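Local structure of Non-fluorescent flavoprotein (1FVP) at residues K71-A76 with R125-L130. The protein binds flavin mononucleotide carrying a covalently attached myristate and, as a homodimer related to bacterial luciferase, may share its FMN-linked alkanal monooxygenase activity. Residues are numbered along the deposited sequence; the frame is centred on the assembly and turned at random.
With FMA (6-(3-tetradecanoic acid) flavine mononucleotide), chain C.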
loop_
_atom_site.group_PDB
_atom_site.type_symbol
_atom_site.label_atom_id
_atom_site.label_comp_id
_atom_site.label_asym_id
_atom_site.label_seq_id
_atom_site.Cartn_x
_atom_site.Cartn_y
_atom_site.Cartn_z
ATOM N N LYS A 71 0.907 -8.963 -3.772
ATOM C CA LYS A 71 1.609 -8.488 -4.956
ATOM C C LYS A 71 2.337 -7.169 -4.814
ATOM O O LYS A 71 1.889 -6.332 -4.029
ATOM C CB LYS A 71 0.667 -8.337 -6.145
ATOM C CG LYS A 71 -0.163 -9.570 -6.508
ATOM C CD LYS A 71 -0.765 -9.411 -7.910
ATOM C CE LYS A 71 -2.063 -10.176 -8.087
ATOM N NZ LYS A 71 -3.050 -9.369 -8.866
ATOM N N LEU A 72 3.393 -6.987 -5.564
ATOM C CA LEU A 72 4.219 -5.749 -5.540
ATOM C C LEU A 72 4.368 -5.226 -6.974
ATOM O O LEU A 72 4.580 -6.009 -7.929
ATOM C CB LEU A 72 5.451 -6.079 -4.749
ATOM C CG LEU A 72 6.841 -5.552 -4.895
ATOM C CD1 LEU A 72 7.605 -6.328 -5.971
ATOM C CD2 LEU A 72 6.855 -4.065 -5.238
ATOM N N TYR A 73 4.236 -3.919 -7.126
ATOM C CA TYR A 73 4.290 -3.221 -8.405
ATOM C C TYR A 73 5.223 -2.020 -8.345
ATOM O O TYR A 73 5.659 -1.659 -7.245
ATOM C CB TYR A 73 2.868 -2.700 -8.731
ATOM C CG TYR A 73 1.792 -3.741 -8.889
ATOM C CD1 TYR A 73 1.316 -4.466 -7.809
ATOM C CD2 TYR A 73 1.196 -4.014 -10.108
ATOM C CE1 TYR A 73 0.313 -5.407 -7.951
ATOM C CE2 TYR A 73 0.201 -4.955 -10.288
ATOM C CZ TYR A 73 -0.234 -5.653 -9.189
ATOM O OH TYR A 73 -1.204 -6.611 -9.328
ATOM N N VAL A 74 5.479 -1.417 -9.494
ATOM C CA VAL A 74 6.319 -0.219 -9.581
ATOM C C VAL A 74 5.699 0.713 -10.644
ATOM O O VAL A 74 5.396 0.329 -11.769
ATOM C CB VAL A 74 7.817 -0.444 -9.760
ATOM C CG1 VAL A 74 8.291 -1.876 -9.595
ATOM C CG2 VAL A 74 8.391 0.176 -11.030
ATOM N N LEU A 75 5.543 1.940 -10.217
ATOM C CA LEU A 75 4.987 3.087 -10.940
ATOM C C LEU A 75 5.865 3.324 -12.175
ATOM O O LEU A 75 7.096 3.344 -12.020
ATOM C CB LEU A 75 4.932 4.257 -9.951
ATOM C CG LEU A 75 3.898 5.351 -10.098
ATOM C CD1 LEU A 75 2.637 4.979 -9.334
ATOM C CD2 LEU A 75 4.450 6.672 -9.572
ATOM N N ALA A 76 5.200 3.446 -13.309
ATOM C CA ALA A 76 5.920 3.681 -14.571
ATOM C C ALA A 76 5.966 5.202 -14.774
ATOM O O ALA A 76 5.309 5.828 -15.609
ATOM C CB ALA A 76 5.363 2.901 -15.714
ATOM N N ARG A 125 0.655 -8.276 -15.803
ATOM C CA ARG A 125 -0.472 -7.379 -15.980
ATOM C C ARG A 125 -0.280 -6.042 -15.257
ATOM O O ARG A 125 -0.173 -5.989 -14.025
ATOM C CB ARG A 125 -1.734 -7.991 -15.399
ATOM C CG ARG A 125 -2.108 -9.408 -15.784
ATOM C CD ARG A 125 -3.619 -9.538 -15.651
ATOM N NE ARG A 125 -4.209 -8.411 -16.368
ATOM C CZ ARG A 125 -5.469 -8.275 -16.721
ATOM N NH1 ARG A 125 -6.358 -9.204 -16.403
ATOM N NH2 ARG A 125 -5.840 -7.215 -17.440
ATOM N N HIS A 126 -0.284 -4.993 -16.042
ATOM C CA HIS A 126 -0.101 -3.622 -15.512
ATOM C C HIS A 126 -1.321 -3.180 -14.736
ATOM O O HIS A 126 -2.311 -3.938 -14.748
ATOM C CB HIS A 126 0.213 -2.649 -16.677
ATOM C CG HIS A 126 1.376 -3.214 -17.449
ATOM N ND1 HIS A 126 2.529 -3.646 -16.833
ATOM C CD2 HIS A 126 1.542 -3.431 -18.776
ATOM C CE1 HIS A 126 3.353 -4.093 -17.767
ATOM N NE2 HIS A 126 2.791 -3.974 -18.953
ATOM N N GLN A 127 -1.272 -2.039 -14.078
ATOM C CA GLN A 127 -2.437 -1.534 -13.312
ATOM C C GLN A 127 -2.648 -0.089 -13.806
ATOM O O GLN A 127 -1.692 0.703 -13.772
ATOM C CB GLN A 127 -2.327 -1.534 -11.810
ATOM C CG GLN A 127 -2.478 -2.840 -11.096
ATOM C CD GLN A 127 -3.865 -3.157 -10.639
ATOM O OE1 GLN A 127 -4.078 -4.188 -10.029
ATOM N NE2 GLN A 127 -4.849 -2.309 -10.893
ATOM N N LEU A 128 -3.880 0.124 -14.218
ATOM C CA LEU A 128 -4.299 1.429 -14.777
ATOM C C LEU A 128 -5.067 2.244 -13.748
ATOM O O LEU A 128 -6.042 1.702 -13.195
ATOM C CB LEU A 128 -5.036 1.054 -16.063
ATOM C CG LEU A 128 -5.324 2.099 -17.113
ATOM C CD1 LEU A 128 -4.073 2.853 -17.529
ATOM C CD2 LEU A 128 -5.973 1.404 -18.316
ATOM N N MET A 129 -4.592 3.465 -13.529
ATOM C CA MET A 129 -5.173 4.392 -12.572
ATOM C C MET A 129 -5.930 5.556 -13.257
ATOM O O MET A 129 -5.290 6.509 -13.749
ATOM C CB MET A 129 -4.196 5.031 -11.606
ATOM C CG MET A 129 -3.145 4.173 -11.025
ATOM S SD MET A 129 -2.393 5.044 -9.591
ATOM C CE MET A 129 -1.909 6.580 -10.379
ATOM N N LEU A 130 -7.240 5.467 -13.168
ATOM C CA LEU A 130 -8.212 6.401 -13.684
ATOM C C LEU A 130 -9.105 7.028 -12.587
ATOM O O LEU A 130 -9.538 6.437 -11.600
ATOM C CB LEU A 130 -9.133 5.653 -14.652
ATOM C CG LEU A 130 -8.610 4.730 -15.701
ATOM C CD1 LEU A 130 -9.635 3.658 -16.029
ATOM C CD2 LEU A 130 -8.284 5.562 -16.942
HETATM N N1 FMA C . 17.611 4.872 -8.776
HETATM C C2 FMA C . 18.823 5.199 -8.304
HETATM O O2 FMA C . 19.388 6.230 -8.272
HETATM N N3 FMA C . 19.659 4.156 -7.717
HETATM C C4 FMA C . 19.206 2.896 -7.659
HETATM O O4 FMA C . 19.880 2.020 -7.190
HETATM C C4A FMA C . 17.916 2.579 -8.166
HETATM N N5 FMA C . 17.448 1.363 -8.123
HETATM C C5A FMA C . 16.247 0.972 -8.554
HETATM C C6 FMA C . 15.828 -0.350 -8.503
HETATM C C7 FMA C . 14.568 -0.664 -8.936
HETATM C C7M FMA C . 14.000 -2.119 -8.903
HETATM C C8 FMA C . 13.691 0.346 -9.476
HETATM C C8M FMA C . 12.321 0.032 -9.978
HETATM C C9 FMA C . 14.137 1.647 -9.540
HETATM C C9A FMA C . 15.389 2.008 -9.123
HETATM N N10 FMA C . 15.903 3.314 -9.148
HETATM C C10 FMA C . 17.109 3.693 -8.726
HETATM C C1B FMA C . 15.082 4.338 -9.828
HETATM C C2B FMA C . 14.425 5.655 -9.439
HETATM O O2B FMA C . 13.145 5.569 -10.062
HETATM C C3B FMA C . 15.223 6.777 -10.098
HETATM O "O3'" FMA C . 16.423 6.941 -9.444
HETATM C C4B FMA C . 14.454 8.099 -10.124
HETATM O "O4'" FMA C . 13.193 7.848 -10.839
HETATM C C5B FMA C . 15.291 9.196 -10.810
HETATM O "O5'" FMA C . 15.123 8.940 -12.323
HETATM P P FMA C . 14.069 9.630 -13.281
HETATM O O1P FMA C . 13.051 8.447 -13.437
HETATM O O2P FMA C . 13.504 10.720 -12.510
HETATM O O3P FMA C . 14.721 10.101 -14.401
HETATM C "C1'" FMA C . 18.650 -2.018 -9.602
HETATM O "O1'" FMA C . 19.331 -1.589 -10.621
HETATM O "O2'" FMA C . 18.951 -3.135 -9.177
HETATM C "C2'" FMA C . 18.082 -0.973 -8.698
HETATM C "C3'" FMA C . 16.779 -1.353 -7.956
HETATM C "C4'" FMA C . 16.976 -1.312 -6.484
HETATM C "C5'" FMA C . 15.938 -2.012 -5.621
HETATM C "C6'" FMA C . 16.107 -1.527 -4.204
HETATM C "C7'" FMA C . 15.322 -2.390 -3.226
HETATM C "C8'" FMA C . 15.297 -1.838 -1.852
HETATM C "C9'" FMA C . 14.596 -2.664 -0.774
HETATM C C11 FMA C . 13.126 -2.817 -1.119
HETATM C C12 FMA C . 12.754 -4.054 -1.876
HETATM C C13 FMA C . 11.496 -4.023 -2.679
HETATM C C14 FMA C . 10.250 -4.302 -1.867
HETATM C C15 FMA C . 9.261 -5.184 -2.583
#
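Tyr73 and Gln127 meet across the width of strand 92-94, which pairs in parallel with each of their strands and keeps the two backbones well apart; the nearest CA atoms, those of Tyr73 and His126, are 8.4 Å from each other. The tight part of the contact is small. One corner of the phenol ring, CE2 of Tyr73, rests on the methylene CG of Gln127 at 3.5 Å, an approach that is oblique to the ring. The Gln127 chain bends at chi2 (-93°), and the amide plane and ring plane are 69° apart. Near the latter, at the ring edge, the carbonyl O of Arg125 lies 3.9 Å from Tyr73 CE2. Leu68 and Val93 help to enclose Gln127, and Asp196 and Leu198 touch it from strand 195-199.

The packing slackens towards the phenol hydroxyl: Tyr73 OH is 3.8 Å from Gln127 OE1, while exposed Lys71 offers NZ in a weak hydrogen bond at 3.4 Å to Tyr73 OH. At the other end, Leu75 and Met129 approach each other without close contact. The alternating residues Leu72 and Val74 do not touch segment 125-130, and Leu72 CG lies 3.4 Å from C15 at the end of the flavin's fatty chain. Such a division suits the barrel-like beta/alpha fold related to that of bacterial luciferase, with Tyr73 and Gln127 probably lining its interior. Between these two strands cohesion is therefore mainly van der Waals, a phenol ring against the aliphatic part of a glutamine, while the backbone hydrogen bonding of strand 71-75 is taken up by its sheet neighbours.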